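PDB 7JPJ: diaminopimelate decarboxylase from Phaeodactylum tricornutum, which decarboxylates diaminopimelate in lysine biosynthesis with pyridoxal 5'-phosphate as cofactor, accepts more than one substrate and works as an obligate dimer. Local coordinates for the interface of chains A and B. Sequence-based numbering; all coordinates share one arbitrary frame. Chains: chain A/B, Diaminopimelate decarboxylase.

Contact 1: the interface of chains A and B. Residues chain A 163-165, 171; chain B 362, 371, 373.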
loop_
_atom_site.group_PDB
_atom_site.type_symbol
_atom_site.label_atom_id
_atom_site.label_comp_id
_atom_site.label_asym_id
_atom_site.label_seq_id
_atom_site.Cartn_x
_atom_site.Cartn_y
_atom_site.Cartn_z
ATOM N N SER A 163 -1.747 22.362 -9.329
ATOM C CA SER A 163 -2.914 21.508 -9.121
ATOM C C SER A 163 -2.479 20.297 -8.306
ATOM O O SER A 163 -1.952 19.324 -8.849
ATOM C CB SER A 163 -3.532 21.098 -10.453
ATOM O OG SER A 163 -4.838 20.572 -10.275
ATOM N N LYS A 164 -2.692 20.356 -6.995
ATOM C CA LYS A 164 -2.338 19.278 -6.084
ATOM C C LYS A 164 -3.593 18.548 -5.619
ATOM O O LYS A 164 -4.712 19.061 -5.717
ATOM C CB LYS A 164 -1.558 19.812 -4.874
ATOM C CG LYS A 164 -0.197 20.410 -5.217
ATOM C CD LYS A 164 0.870 19.330 -5.371
ATOM C CE LYS A 164 1.963 19.458 -4.312
ATOM N NZ LYS A 164 3.243 18.812 -4.731
ATOM N N THR A 165 -3.391 17.332 -5.115
ATOM C CA THR A 165 -4.504 16.533 -4.616
ATOM C C THR A 165 -5.151 17.215 -3.418
ATOM O O THR A 165 -4.471 17.815 -2.582
ATOM C CB THR A 165 -4.023 15.137 -4.222
ATOM O OG1 THR A 165 -2.937 15.247 -3.294
ATOM C CG2 THR A 165 -3.562 14.368 -5.443
ATOM N N SER A 171 -9.309 20.895 -8.052
ATOM C CA SER A 171 -8.439 19.744 -8.247
ATOM C C SER A 171 -8.964 18.487 -7.567
ATOM O O SER A 171 -8.220 17.512 -7.431
ATOM C CB SER A 171 -7.033 20.060 -7.737
ATOM O OG SER A 171 -6.456 21.119 -8.477
ATOM N N LEU B 362 -4.679 9.047 -6.917
ATOM C CA LEU B 362 -4.477 9.488 -8.286
ATOM C C LEU B 362 -3.908 8.351 -9.122
ATOM O O LEU B 362 -3.003 7.636 -8.684
ATOM C CB LEU B 362 -3.519 10.678 -8.306
ATOM C CG LEU B 362 -3.582 11.654 -9.476
ATOM C CD1 LEU B 362 -5.023 11.959 -9.821
ATOM C CD2 LEU B 362 -2.820 12.916 -9.134
ATOM N N GLU B 371 1.507 13.775 -5.540
ATOM C CA GLU B 371 0.453 14.663 -5.070
ATOM C C GLU B 371 0.002 15.669 -6.121
ATOM O O GLU B 371 -0.975 16.387 -5.887
ATOM C CB GLU B 371 0.912 15.407 -3.811
ATOM C CG GLU B 371 0.744 14.600 -2.526
ATOM C CD GLU B 371 1.240 15.339 -1.298
ATOM O OE1 GLU B 371 1.979 16.334 -1.462
ATOM O OE2 GLU B 371 0.898 14.920 -0.170
ATOM N N LEU B 373 -1.375 16.715 -10.023
ATOM C CA LEU B 373 -2.194 16.185 -11.103
ATOM C C LEU B 373 -1.514 16.421 -12.444
ATOM O O LEU B 373 -0.846 17.440 -12.646
ATOM C CB LEU B 373 -3.580 16.835 -11.102
ATOM C CG LEU B 373 -4.684 16.283 -10.194
ATOM C CD1 LEU B 373 -4.266 16.285 -8.735
ATOM C CD2 LEU B 373 -5.962 17.084 -10.377
#
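Two backbone hydrogen bonds tie A:Ser163 and A:Thr165 to B:Leu373 and B:Glu371 in this part of the dimer interface. B:Leu373 N donates to A:Ser163 O at 2.9 Å. In the opposite direction, A:Thr165 N donates to B:Glu371 O at 2.7 Å. A:Thr165 OG1 adds a weak bond to the same B:Glu371 oxygen at 3.4 Å. Backbone and side chain of the threonine thus address one carbonyl.

The apolar contacts centre on the methyl of A:Thr165. Its CG2 stands anti to the carbonyl carbon, with OG1 in the position between N and C (chi1 54°). This turns the methyl towards chain B. CG2 lies 3.9 Å from B:Leu373 CD1 and 4.0 Å from B:Leu362 CD2, so it packs against branches of both leucines. The side chains of A:Thr165 and B:Glu371 cross at about a right angle.

Apart from these carbon contacts, CD2 of B:Leu373 lies against the hydroxyl oxygen A:Ser163 OG at 3.7 Å, a van der Waals contact. Within chain A, the hydroxyls A:Ser163 OG and A:Ser171 OG are hydrogen bonded at 2.5 Å. This probably helps to steady the loop beside B:Leu373. A:Lys164 is poorly ordered, and its place here is uncertain.

The chain A residues belong to a loop that follows strand 141-147. B:Leu373 is a short bridge segment near strand 376-379, and B:Glu371 and B:Leu362 lie in neighbouring loops.

Contact 2: the interface of chains A and B. Residues chain A 438, 440; chain B 66, 422-425.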
loop_
_atom_site.group_PDB
_atom_site.type_symbol
_atom_site.label_atom_id
_atom_site.label_comp_id
_atom_site.label_asym_id
_atom_site.label_seq_id
_atom_site.Cartn_x
_atom_site.Cartn_y
_atom_site.Cartn_z
ATOM N N ILE A 438 -6.515 -20.515 -8.711
ATOM C CA ILE A 438 -7.094 -21.635 -9.442
ATOM C C ILE A 438 -6.036 -22.219 -10.367
ATOM O O ILE A 438 -5.282 -21.480 -11.010
ATOM C CB ILE A 438 -8.348 -21.202 -10.232
ATOM C CG1 ILE A 438 -9.468 -20.814 -9.268
ATOM C CG2 ILE A 438 -8.814 -22.304 -11.176
ATOM C CD1 ILE A 438 -10.472 -19.853 -9.855
ATOM N N VAL A 440 -4.257 -23.470 -13.407
ATOM C CA VAL A 440 -4.207 -23.457 -14.871
ATOM C C VAL A 440 -2.878 -22.854 -15.320
ATOM O O VAL A 440 -1.880 -23.559 -15.465
ATOM C CB VAL A 440 -5.382 -22.687 -15.500
ATOM C CG1 VAL A 440 -5.054 -21.218 -15.601
ATOM C CG2 VAL A 440 -5.708 -23.253 -16.875
ATOM N N SER B 66 0.330 -19.803 -11.263
ATOM C CA SER B 66 0.409 -20.070 -12.695
ATOM C C SER B 66 1.612 -19.373 -13.314
ATOM O O SER B 66 2.242 -19.908 -14.235
ATOM C CB SER B 66 -0.885 -19.648 -13.386
ATOM O OG SER B 66 -1.921 -20.584 -13.134
ATOM N N HIS B 422 -8.320 -17.356 -19.170
ATOM C CA HIS B 422 -8.420 -18.391 -18.149
ATOM C C HIS B 422 -8.272 -17.761 -16.771
ATOM O O HIS B 422 -7.317 -17.015 -16.524
ATOM C CB HIS B 422 -7.361 -19.478 -18.358
ATOM C CG HIS B 422 -7.433 -20.142 -19.700
ATOM N ND1 HIS B 422 -8.344 -21.135 -19.991
ATOM C CD2 HIS B 422 -6.709 -19.953 -20.828
ATOM C CE1 HIS B 422 -8.176 -21.531 -21.240
ATOM N NE2 HIS B 422 -7.191 -20.829 -21.771
ATOM N N LEU B 423 -9.216 -18.063 -15.884
ATOM C CA LEU B 423 -9.192 -17.522 -14.532
ATOM C C LEU B 423 -8.129 -18.236 -13.705
ATOM O O LEU B 423 -8.176 -19.460 -13.549
ATOM C CB LEU B 423 -10.571 -17.675 -13.889
ATOM C CG LEU B 423 -10.813 -17.027 -12.522
ATOM C CD1 LEU B 423 -10.580 -15.522 -12.583
ATOM C CD2 LEU B 423 -12.217 -17.333 -12.019
ATOM N N ILE B 424 -7.166 -17.477 -13.179
ATOM C CA ILE B 424 -6.138 -18.025 -12.298
ATOM C C ILE B 424 -6.313 -17.587 -10.853
ATOM O O ILE B 424 -5.551 -18.041 -9.988
ATOM C CB ILE B 424 -4.719 -17.680 -12.792
ATOM C CG1 ILE B 424 -4.435 -16.189 -12.652
ATOM C CG2 ILE B 424 -4.546 -18.083 -14.233
ATOM C CD1 ILE B 424 -3.134 -15.762 -13.296
ATOM N N ARG B 425 -7.284 -16.723 -10.558
ATOM C CA ARG B 425 -7.583 -16.355 -9.176
ATOM C C ARG B 425 -8.973 -15.736 -9.148
ATOM O O ARG B 425 -9.180 -14.672 -9.736
ATOM C CB ARG B 425 -6.542 -15.387 -8.629
ATOM C CG ARG B 425 -6.706 -15.086 -7.150
ATOM C CD ARG B 425 -5.564 -14.234 -6.628
ATOM N NE ARG B 425 -5.661 -12.850 -7.081
ATOM C CZ ARG B 425 -4.820 -11.888 -6.719
ATOM N NH1 ARG B 425 -3.823 -12.159 -5.892
ATOM N NH2 ARG B 425 -4.982 -10.656 -7.178
#
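A:Ile438 and A:Val440 belong to a C-terminal tail that crosses onto chain B, in a mainly apolar homodimer contact that helps fasten the two subunits together. The enzyme is a fold-type III pyridoxal-dependent decarboxylase, a family that works as dimers. The tail lies against B:His422, B:Leu423 and B:Ile424, at the end of strand 421-423 and just beyond it.

A backbone bond fixes the tail here: A:Ile438 N donates to B:Ile424 O at 2.9 Å. It is straight at the hydrogen (170°), but the nitrogen stands well above the carbonyl plane (66° out of it).

Around this bond the contact is made by side-chain carbons. The tip of A:Ile438, CD1, reaches CD2 of B:Leu423 at 3.8 Å, and the two side chains cross obliquely. A:Val440 turns CG1 into the position between its N and carbonyl carbon (chi1 87°), where the methyl meets chain B. This CG1 touches the CG2 branch of B:Ile424 at 3.5 Å. On another side it meets B:His422 CB at 4.0 Å, so the histidine contributes its beta carbon to this packing. The valine side chain crosses those of both partners at about a right angle. From helix 65-73, B:Ser66 places OG 3.3 Å from the backbone carbon C of A:Val440, beside the last modelled residue.

Contact 3: the interface of chains A and B. Residues chain A 424-427; chain B 436-438.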
loop_
_atom_site.group_PDB
_atom_site.type_symbol
_atom_site.label_atom_id
_atom_site.label_comp_id
_atom_site.label_asym_id
_atom_site.label_seq_id
_atom_site.Cartn_x
_atom_site.Cartn_y
_atom_site.Cartn_z
ATOM N N ILE A 424 -8.518 -10.278 18.810
ATOM C CA ILE A 424 -9.695 -9.929 18.024
ATOM C C ILE A 424 -9.532 -10.253 16.545
ATOM O O ILE A 424 -10.480 -10.070 15.774
ATOM C CB ILE A 424 -10.081 -8.446 18.207
ATOM C CG1 ILE A 424 -8.905 -7.535 17.865
ATOM C CG2 ILE A 424 -10.547 -8.192 19.625
ATOM C CD1 ILE A 424 -9.202 -6.071 18.084
ATOM N N ARG A 425 -8.361 -10.731 16.127
ATOM C CA ARG A 425 -8.154 -11.206 14.761
ATOM C C ARG A 425 -6.929 -12.107 14.780
ATOM O O ARG A 425 -5.818 -11.624 15.015
ATOM C CB ARG A 425 -7.965 -10.051 13.788
ATOM C CG ARG A 425 -8.030 -10.470 12.322
ATOM C CD ARG A 425 -7.906 -9.268 11.403
ATOM N NE ARG A 425 -6.521 -8.830 11.244
ATOM C CZ ARG A 425 -6.161 -7.731 10.590
ATOM N NH1 ARG A 425 -7.085 -6.951 10.041
ATOM N NH2 ARG A 425 -4.880 -7.403 10.492
ATOM N N LYS A 426 -7.127 -13.397 14.537
ATOM C CA LYS A 426 -6.010 -14.329 14.547
ATOM C C LYS A 426 -5.109 -14.098 13.339
ATOM O O LYS A 426 -5.539 -13.588 12.301
ATOM C CB LYS A 426 -6.514 -15.774 14.570
ATOM C CG LYS A 426 -7.485 -16.132 13.454
ATOM C CD LYS A 426 -7.928 -17.590 13.558
ATOM C CE LYS A 426 -9.005 -17.931 12.534
ATOM N NZ LYS A 426 -9.404 -19.367 12.601
ATOM N N ARG A 427 -3.840 -14.468 13.493
ATOM C CA ARG A 427 -2.881 -14.314 12.411
ATOM C C ARG A 427 -3.320 -15.117 11.195
ATOM O O ARG A 427 -3.857 -16.222 11.318
ATOM C CB ARG A 427 -1.491 -14.760 12.865
ATOM C CG ARG A 427 -0.392 -14.544 11.832
ATOM C CD ARG A 427 0.962 -15.015 12.350
ATOM N NE ARG A 427 1.203 -14.582 13.726
ATOM C CZ ARG A 427 1.700 -13.396 14.060
ATOM N NH1 ARG A 427 2.020 -12.515 13.122
ATOM N NH2 ARG A 427 1.880 -13.090 15.336
ATOM N N ASN B 436 -10.885 -13.978 9.611
ATOM C CA ASN B 436 -9.980 -14.292 10.706
ATOM C C ASN B 436 -10.238 -13.452 11.948
ATOM O O ASN B 436 -9.451 -13.513 12.897
ATOM C CB ASN B 436 -8.529 -14.114 10.256
ATOM C CG ASN B 436 -8.041 -15.263 9.408
ATOM O OD1 ASN B 436 -8.552 -16.380 9.504
ATOM N ND2 ASN B 436 -7.047 -14.999 8.567
ATOM N N GLU B 437 -11.327 -12.690 11.958
ATOM C CA GLU B 437 -11.656 -11.821 13.115
ATOM C C GLU B 437 -12.342 -12.620 14.221
ATOM O O GLU B 437 -13.162 -13.473 13.903
ATOM C CB GLU B 437 -12.398 -10.554 12.702
ATOM C CG GLU B 437 -11.607 -9.596 11.841
ATOM C CD GLU B 437 -12.312 -8.289 11.518
ATOM O OE1 GLU B 437 -13.510 -8.172 11.809
ATOM O OE2 GLU B 437 -11.661 -7.398 10.956
ATOM N N ILE B 438 -11.974 -12.353 15.472
ATOM C CA ILE B 438 -12.552 -13.055 16.649
ATOM C C ILE B 438 -13.330 -12.043 17.480
ATOM O O ILE B 438 -12.844 -10.938 17.669
ATOM C CB ILE B 438 -11.467 -13.775 17.480
ATOM C CG1 ILE B 438 -10.286 -14.247 16.631
ATOM C CG2 ILE B 438 -12.066 -14.908 18.293
ATOM C CD1 ILE B 438 -10.513 -15.579 15.966
#
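B:Ile438 directs CD1 at the aliphatic stem of A:Lys426, 4.0 Å from CG, and the two side chains meet at about a right angle. The lysine CG occupies the position between its N and carbonyl carbon (chi1 55°), and the chain runs extended from there. Its stem therefore also passes B:Asn436, with CG 3.9 Å from the asparagine CB. Further along, A:Lys426 CE lies 3.4 Å from B:Asn436 OD1, the amide oxygen.

Beside this packing, A:Arg425 and B:Glu437 touch through their methylene groups. A:Arg425 CG is 3.7 Å from B:Glu437 CG. The guanidinium and carboxylate planes are nearly coplanar (21° apart), but their charged atoms are not in contact: A:Arg425 NH1 and B:Glu437 OE2 are 4.7 Å apart. Any attraction between them would be long-range.

The polar frame is backbone. A:Lys426 N donates to B:Asn436 O at 2.8 Å. B:Ile438 N donates to A:Ile424 O at 2.7 Å, the twin of the bond made by the other tail. Between these bonds, A:Arg425 and B:Glu437 pair as an antiparallel beta bridge. A:Arg425 is itself the one-residue strand 425, just after strand 421-423. The chain B segment is the C-terminal tail beyond helix 430-433, which lies across the partner.

Contact 4: the interface of chains A and B. Residues chain A 60, 81-82, 84-85, 88; chain B 404-406.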
loop_
_atom_site.group_PDB
_atom_site.type_symbol
_atom_site.label_atom_id
_atom_site.label_comp_id
_atom_site.label_asym_id
_atom_site.label_seq_id
_atom_site.Cartn_x
_atom_site.Cartn_y
_atom_site.Cartn_z
ATOM N N LYS A 60 -13.226 3.401 7.442
ATOM C CA LYS A 60 -12.113 3.135 6.536
ATOM C C LYS A 60 -10.763 3.246 7.232
ATOM O O LYS A 60 -9.768 2.726 6.719
ATOM C CB LYS A 60 -12.162 4.092 5.345
ATOM C CG LYS A 60 -11.723 5.512 5.672
ATOM C CD LYS A 60 -12.192 6.500 4.615
ATOM C CE LYS A 60 -11.795 7.922 4.973
ATOM N NZ LYS A 60 -12.464 8.922 4.099
ATOM N N SER A 81 -17.486 4.067 3.261
ATOM C CA SER A 81 -16.865 4.538 2.031
ATOM C C SER A 81 -17.237 3.710 0.808
ATOM O O SER A 81 -16.858 4.083 -0.307
ATOM C CB SER A 81 -15.342 4.544 2.182
ATOM O OG SER A 81 -14.932 5.534 3.101
ATOM N N SER A 82 -17.943 2.597 0.987
ATOM C CA SER A 82 -18.359 1.769 -0.135
ATOM C C SER A 82 -19.472 0.851 0.336
ATOM O O SER A 82 -19.700 0.689 1.538
ATOM C CB SER A 82 -17.194 0.949 -0.706
ATOM O OG SER A 82 -16.729 -0.011 0.230
ATOM N N PHE A 84 -19.360 -2.185 0.364
ATOM C CA PHE A 84 -18.763 -3.274 1.126
ATOM C C PHE A 84 -18.649 -2.915 2.601
ATOM O O PHE A 84 -18.936 -3.745 3.473
ATOM C CB PHE A 84 -17.396 -3.623 0.545
ATOM C CG PHE A 84 -17.462 -4.203 -0.834
ATOM C CD1 PHE A 84 -17.648 -5.564 -1.017
ATOM C CD2 PHE A 84 -17.352 -3.386 -1.951
ATOM C CE1 PHE A 84 -17.716 -6.103 -2.287
ATOM C CE2 PHE A 84 -17.420 -3.920 -3.224
ATOM C CZ PHE A 84 -17.603 -5.282 -3.390
ATOM N N GLU A 85 -18.237 -1.681 2.901
ATOM C CA GLU A 85 -18.192 -1.238 4.289
ATOM C C GLU A 85 -19.584 -1.190 4.903
ATOM O O GLU A 85 -19.741 -1.432 6.105
ATOM C CB GLU A 85 -17.517 0.129 4.382
ATOM C CG GLU A 85 -16.010 0.088 4.197
ATOM C CD GLU A 85 -15.356 1.438 4.421
ATOM O OE1 GLU A 85 -16.088 2.442 4.561
ATOM O OE2 GLU A 85 -14.108 1.493 4.458
ATOM N N ARG A 88 -20.297 -4.669 5.704
ATOM C CA ARG A 88 -19.393 -5.093 6.768
ATOM C C ARG A 88 -19.871 -4.590 8.127
ATOM O O ARG A 88 -19.893 -5.345 9.107
ATOM C CB ARG A 88 -17.977 -4.599 6.469
ATOM C CG ARG A 88 -16.895 -5.176 7.366
ATOM C CD ARG A 88 -15.512 -4.755 6.885
ATOM N NE ARG A 88 -14.443 -5.396 7.646
ATOM C CZ ARG A 88 -13.151 -5.301 7.348
ATOM N NH1 ARG A 88 -12.760 -4.591 6.298
ATOM N NH2 ARG A 88 -12.248 -5.915 8.098
ATOM N N TYR B 404 -8.579 -2.039 1.277
ATOM C CA TYR B 404 -8.857 -0.672 1.689
ATOM C C TYR B 404 -10.255 -0.293 1.224
ATOM O O TYR B 404 -10.642 -0.582 0.088
ATOM C CB TYR B 404 -7.815 0.281 1.106
ATOM C CG TYR B 404 -7.901 1.709 1.601
ATOM C CD1 TYR B 404 -8.090 1.994 2.949
ATOM C CD2 TYR B 404 -7.768 2.774 0.718
ATOM C CE1 TYR B 404 -8.155 3.298 3.402
ATOM C CE2 TYR B 404 -7.834 4.081 1.161
ATOM C CZ TYR B 404 -8.027 4.338 2.502
ATOM O OH TYR B 404 -8.091 5.642 2.936
ATOM N N ASN B 405 -11.021 0.341 2.114
ATOM C CA ASN B 405 -12.457 0.551 1.934
ATOM C C ASN B 405 -13.203 -0.765 1.746
ATOM O O ASN B 405 -14.301 -0.786 1.178
ATOM C CB ASN B 405 -12.758 1.496 0.763
ATOM C CG ASN B 405 -12.072 2.840 0.906
ATOM O OD1 ASN B 405 -11.103 2.979 1.651
ATOM N ND2 ASN B 405 -12.571 3.838 0.183
ATOM N N SER B 406 -12.602 -1.863 2.210
ATOM C CA SER B 406 -13.204 -3.197 2.183
ATOM C C SER B 406 -13.473 -3.681 0.762
ATOM O O SER B 406 -14.353 -4.518 0.539
ATOM C CB SER B 406 -14.487 -3.245 3.015
ATOM O OG SER B 406 -14.253 -2.771 4.330
#
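The side chain of A:Arg88 starts with CG anti to the backbone N (chi1 -170°) and stays extended to NE, which carries its guanidinium to B:Ser406. A:Ser82 instead holds OG between N and the carbonyl carbon (chi1 66°), facing B:Asn405.

A:Arg88 NH1 donates a hydrogen bond to B:Ser406 OG at 3.1 Å. The hydroxyl oxygen sits at the edge of the guanidinium, almost in its plane. A:Ser82 OG donates to the backbone oxygen B:Asn405 O at 2.7 Å.

Between these bonds, A:Glu85 lies alongside the B:Asn405 and B:Ser406 backbone. Its CG is 3.9 Å from B:Ser406 CB. A:Ser81 N donates to OE1 of the glutamate carboxylate at 2.5 Å, from above the carboxylate plane, and this probably helps to orient the group. The amide of B:Asn405 comes up to A:Ser81, with ND2 3.5 Å from CB. Its OD1 sits 3.2 Å above the ring plane of B:Tyr404, over the centre.

The 3-10 turn 404-406 of chain B is held against the first turns of helix 83-91 and the residues just before it. Nearby is A:Lys60, the lysine predicted to carry the cofactor, which carries none in this model. The site joins the subunits and probably helps to shape the surroundings of the active site.

Contacts 2 and 3 use the same elements with the chains exchanged: the C-terminal tail of one subunit meets the segment after strand 421-423 of the other. Residues 424, 425 and 438 appear in both. The centres of their C-alpha atoms are about 28 Å apart. Each subunit therefore both gives and receives a tail. Measured between such centres, contact 4 lies about 18 Å from contact 3 and 26 Å from contact 2. Between the same centres, contact 1 is about 23 Å from contact 4 and about 37 Å from contact 2 and contact 3. Together they fit the obligate dimer that the enzyme forms.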